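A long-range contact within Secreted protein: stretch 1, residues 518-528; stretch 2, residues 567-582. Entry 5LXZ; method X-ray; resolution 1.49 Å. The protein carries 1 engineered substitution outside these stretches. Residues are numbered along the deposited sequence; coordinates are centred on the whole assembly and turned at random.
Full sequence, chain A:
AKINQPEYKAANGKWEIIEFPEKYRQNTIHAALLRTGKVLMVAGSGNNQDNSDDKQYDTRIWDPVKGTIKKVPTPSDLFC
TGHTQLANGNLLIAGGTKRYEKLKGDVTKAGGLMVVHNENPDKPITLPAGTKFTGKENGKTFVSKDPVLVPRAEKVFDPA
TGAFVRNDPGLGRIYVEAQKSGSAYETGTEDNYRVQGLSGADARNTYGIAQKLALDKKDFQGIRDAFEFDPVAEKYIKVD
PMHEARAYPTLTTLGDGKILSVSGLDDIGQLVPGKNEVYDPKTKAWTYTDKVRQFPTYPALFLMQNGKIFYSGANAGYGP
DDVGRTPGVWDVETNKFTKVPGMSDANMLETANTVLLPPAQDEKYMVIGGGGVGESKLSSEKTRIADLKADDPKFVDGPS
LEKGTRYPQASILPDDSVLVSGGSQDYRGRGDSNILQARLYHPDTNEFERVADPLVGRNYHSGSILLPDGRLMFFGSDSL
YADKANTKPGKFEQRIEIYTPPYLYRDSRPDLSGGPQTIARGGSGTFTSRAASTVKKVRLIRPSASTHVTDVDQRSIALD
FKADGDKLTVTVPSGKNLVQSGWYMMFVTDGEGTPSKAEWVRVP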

# COMPACT_ATOMS: atom_id res chain seq x y z
N THR A 518 7.87 15.53 23.93
CA THR A 518 7.36 14.20 24.25
C THR A 518 6.14 14.34 25.15
O THR A 518 6.18 15.05 26.17
CB THR A 518 8.43 13.38 24.96
OG1 THR A 518 9.54 13.26 24.06
CG2 THR A 518 7.96 12.01 25.33
N ILE A 519 5.03 13.73 24.75
CA ILE A 519 3.84 13.69 25.61
C ILE A 519 3.33 12.26 25.62
O ILE A 519 3.04 11.69 24.57
CB ILE A 519 2.70 14.63 25.14
CG1 ILE A 519 3.24 16.06 24.90
CG2 ILE A 519 1.54 14.63 26.16
CD1 ILE A 519 2.23 16.98 24.23
N ALA A 520 3.23 11.71 26.81
CA ALA A 520 2.76 10.33 27.00
C ALA A 520 1.27 10.25 26.89
O ALA A 520 0.55 11.21 27.14
CB ALA A 520 3.15 9.82 28.34
N ARG A 521 0.80 9.08 26.47
CA ARG A 521 -0.61 8.77 26.54
C ARG A 521 -1.12 9.06 27.95
O ARG A 521 -0.50 8.70 28.92
CB ARG A 521 -0.85 7.32 26.22
CG ARG A 521 -0.74 6.98 24.73
CD ARG A 521 -1.08 5.53 24.47
NE ARG A 521 -0.13 4.65 25.10
CZ ARG A 521 1.07 4.31 24.63
NH1 ARG A 521 1.40 4.52 23.37
NH2 ARG A 521 1.90 3.64 25.41
N GLY A 522 -2.25 9.74 27.98
CA GLY A 522 -2.87 10.16 29.24
C GLY A 522 -2.22 11.35 29.90
O GLY A 522 -2.68 11.77 30.95
N GLY A 523 -1.19 11.90 29.27
CA GLY A 523 -0.43 13.04 29.76
C GLY A 523 -0.75 14.27 28.97
O GLY A 523 -1.42 14.22 27.92
N SER A 524 -0.22 15.39 29.47
CA SER A 524 -0.49 16.68 28.88
C SER A 524 0.77 17.42 28.56
O SER A 524 1.80 17.16 29.12
CB SER A 524 -1.35 17.52 29.86
OG SER A 524 -2.61 16.91 30.10
N GLY A 525 0.68 18.32 27.59
CA GLY A 525 1.76 19.24 27.23
C GLY A 525 1.18 20.58 26.87
O GLY A 525 0.01 20.69 26.50
N THR A 526 1.98 21.62 27.11
CA THR A 526 1.54 22.99 26.91
C THR A 526 2.38 23.61 25.80
O THR A 526 3.59 23.44 25.72
CB THR A 526 1.65 23.78 28.24
OG1 THR A 526 0.79 23.17 29.21
CG2 THR A 526 1.18 25.23 28.08
N PHE A 527 1.68 24.32 24.93
CA PHE A 527 2.21 24.96 23.75
C PHE A 527 1.84 26.44 23.82
O PHE A 527 0.93 26.82 24.55
CB PHE A 527 1.60 24.33 22.50
CG PHE A 527 2.00 22.91 22.29
CD1 PHE A 527 1.38 21.89 23.01
CD2 PHE A 527 3.04 22.59 21.40
CE1 PHE A 527 1.76 20.56 22.82
CE2 PHE A 527 3.42 21.27 21.21
CZ PHE A 527 2.77 20.27 21.93
N THR A 528 2.53 27.24 23.04
CA THR A 528 2.19 28.66 22.89
C THR A 528 1.44 28.90 21.61
O THR A 528 1.90 28.52 20.52
CB THR A 528 3.45 29.51 22.94
OG1 THR A 528 4.12 29.27 24.18
CG2 THR A 528 3.16 31.01 22.81
N LYS A 567 -1.56 30.24 26.03
CA LYS A 567 -1.14 28.87 26.37
C LYS A 567 -2.24 27.89 26.01
O LYS A 567 -3.41 28.09 26.33
CB LYS A 567 -0.80 28.74 27.84
CG LYS A 567 0.36 29.62 28.31
CD LYS A 567 1.72 29.24 27.75
CE LYS A 567 2.84 29.90 28.56
NZ LYS A 567 2.68 31.38 28.63
N LEU A 568 -1.85 26.84 25.28
CA LEU A 568 -2.73 25.77 24.89
C LEU A 568 -2.21 24.49 25.51
O LEU A 568 -1.10 24.07 25.22
CB LEU A 568 -2.71 25.67 23.38
CG LEU A 568 -3.75 24.70 22.86
CD1 LEU A 568 -5.16 25.27 22.90
CD2 LEU A 568 -3.42 24.30 21.44
N THR A 569 -3.01 23.89 26.39
CA THR A 569 -2.64 22.61 27.03
C THR A 569 -3.43 21.52 26.36
O THR A 569 -4.64 21.58 26.30
CB THR A 569 -2.93 22.64 28.52
OG1 THR A 569 -2.09 23.68 29.05
CG2 THR A 569 -2.59 21.34 29.18
N VAL A 570 -2.75 20.49 25.90
CA VAL A 570 -3.41 19.38 25.20
C VAL A 570 -3.18 18.11 26.00
O VAL A 570 -2.18 17.99 26.68
CB VAL A 570 -2.87 19.21 23.77
CG1 VAL A 570 -2.97 20.51 23.01
CG2 VAL A 570 -1.43 18.74 23.74
N THR A 571 -4.10 17.16 25.87
CA THR A 571 -3.97 15.88 26.58
C THR A 571 -4.10 14.76 25.55
O THR A 571 -5.03 14.73 24.79
CB THR A 571 -5.03 15.75 27.69
OG1 THR A 571 -4.90 16.87 28.59
CG2 THR A 571 -4.87 14.48 28.49
N VAL A 572 -3.13 13.86 25.57
CA VAL A 572 -3.11 12.74 24.65
C VAL A 572 -4.05 11.67 25.20
O VAL A 572 -3.97 11.31 26.37
CB VAL A 572 -1.67 12.20 24.51
CG1 VAL A 572 -1.64 10.98 23.59
CG2 VAL A 572 -0.76 13.26 23.92
N PRO A 573 -4.89 11.09 24.33
CA PRO A 573 -5.77 10.03 24.79
C PRO A 573 -5.01 8.80 25.31
O PRO A 573 -3.87 8.56 24.94
CB PRO A 573 -6.50 9.61 23.52
CG PRO A 573 -6.51 10.80 22.70
CD PRO A 573 -5.26 11.56 23.00
N SER A 574 -5.68 8.04 26.15
CA SER A 574 -5.22 6.75 26.58
C SER A 574 -5.38 5.70 25.49
O SER A 574 -6.31 5.75 24.70
CB SER A 574 -5.99 6.27 27.79
OG SER A 574 -5.74 7.14 28.90
N GLY A 575 -4.52 4.69 25.54
CA GLY A 575 -4.68 3.46 24.80
C GLY A 575 -3.65 3.34 23.68
O GLY A 575 -3.70 4.09 22.72
N LYS A 576 -2.68 2.45 23.83
CA LYS A 576 -1.66 2.18 22.84
C LYS A 576 -2.20 1.60 21.54
O LYS A 576 -1.54 1.67 20.52
CB LYS A 576 -0.63 1.23 23.48
CG LYS A 576 0.64 0.97 22.71
CD LYS A 576 1.64 0.15 23.56
CE LYS A 576 2.77 -0.41 22.75
NZ LYS A 576 3.70 0.64 22.30
N ASN A 577 -3.39 1.04 21.58
CA ASN A 577 -4.01 0.58 20.34
C ASN A 577 -4.55 1.73 19.51
O ASN A 577 -4.81 1.54 18.33
CB ASN A 577 -5.12 -0.41 20.59
CG ASN A 577 -4.67 -1.70 21.24
OD1 ASN A 577 -3.51 -2.06 21.13
ND2 ASN A 577 -5.57 -2.38 21.94
N LEU A 578 -4.83 2.87 20.12
CA LEU A 578 -5.29 4.06 19.46
C LEU A 578 -4.11 4.96 19.13
O LEU A 578 -3.90 5.35 17.97
CB LEU A 578 -6.28 4.80 20.38
CG LEU A 578 -6.77 6.17 19.89
CD1 LEU A 578 -7.51 6.06 18.55
CD2 LEU A 578 -7.58 6.86 20.98
N VAL A 579 -3.38 5.39 20.15
CA VAL A 579 -2.25 6.28 20.02
C VAL A 579 -1.01 5.39 20.04
O VAL A 579 -0.41 5.16 21.07
CB VAL A 579 -2.17 7.33 21.13
CG1 VAL A 579 -1.12 8.33 20.78
CG2 VAL A 579 -3.53 8.01 21.33
N GLN A 580 -0.68 4.81 18.89
CA GLN A 580 0.52 3.96 18.76
C GLN A 580 1.74 4.82 19.16
O GLN A 580 1.79 6.01 18.83
CB GLN A 580 0.62 3.46 17.31
CG GLN A 580 -0.56 2.57 16.93
CD GLN A 580 -0.72 2.35 15.42
OE1 GLN A 580 -0.62 3.28 14.63
NE2 GLN A 580 -0.94 1.10 15.03
N SER A 581 2.71 4.20 19.81
CA SER A 581 3.93 4.93 20.12
C SER A 581 4.65 5.35 18.84
O SER A 581 4.63 4.65 17.81
CB SER A 581 4.82 4.05 20.92
OG SER A 581 4.19 3.69 22.13
N GLY A 582 5.26 6.51 18.88
CA GLY A 582 5.89 7.08 17.73
C GLY A 582 5.68 8.56 17.65
O GLY A 582 5.21 9.19 18.60
O HOH W 1 4.40 2.31 24.75

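The apolar centre gathers around Val570 and Val572, two buried valines of the second stretch. Val570 CG2 lies 4.1 Å from Ile519 CD1 and 3.8 Å from Phe527 CE1, so a single methyl meets both an aliphatic and an aromatic neighbour. Val572 CG2 packs more tightly, 3.5 Å from Ile519 CG2, while its CG1 rests 3.8 Å from Arg521 CA. Gly525, opposite Val570, leaves the space that Ile519 uses: a CB at this position would fall 2.5 Å from Ile519 CD1.

This core sits on one face of an antiparallel pair of strands, 524-528 and 567-571, whose axes approach to 4.5 Å with their directions 153° apart. Gly525 and Val570 form a hydrogen-bonded pair, with Gly525 N to Val570 O at 3.0 Å and Val570 N to Gly525 O at 2.8 Å. Phe527 and Leu568 repeat the pattern: Phe527 N to Leu568 O is 2.8 Å, Leu568 N to Phe527 O 2.9 Å. At the non-hydrogen-bonded pairs the strands draw together: the CA-CA distance is 4.2 Å at Thr526-Thr569, between these two pairs, and at Ser524-Thr571, just before Gly525-Val570, against 5.5 Å and 5.1 Å at the hydrogen-bonded pairs. CA-H...O contacts such as Ser524 CA to Val570 O, 3.1 Å, supplement the ladder.

The other face carries the side chains of Ser524, Thr526 and Thr528 beside those of Thr571, Thr569 and Lys567. Here hydroxyls pair across the strands: Ser524 OG to Thr571 OG1 is 2.7 Å and Thr526 OG1 to Thr569 OG1 is 2.9 Å, both hydrogen bonds.

Beyond the strand the backbone pairing continues into a type II turn, Ala520 to Gly523, closed by Gly523 N to Ala520 O at 2.8 Å. Val572 is held through both its backbone N and its O: Val572 N donates to Gly523 O at 2.9 Å, and Val572 O accepts from Gly522 N at 2.8 Å. The positive phi of Gly522, 76°, suits glycine at this turn position.

Arg521 forms the polar edge and has 145 Å² covered by the second stretch. The CA-to-CB bond of Arg521 points sideways, but the end of the side chain comes nearer: Arg521 CD is 3.5 Å from Gly575 C, and Lys576 CA lies over one face of the guanidinium. At the guanidinium edge, NH1 of Arg521 donates to Val579 O at 3.0 Å, a directional bond with an N-H...O angle of 158°. Water 1 extends the link: it accepts from Arg521 NH2 at 2.9 Å and donates to Ser581 OG at 3.0 Å. Lys576 NZ adds a weak hydrogen bond to Ser581 OG, 3.1 Å, within the second stretch.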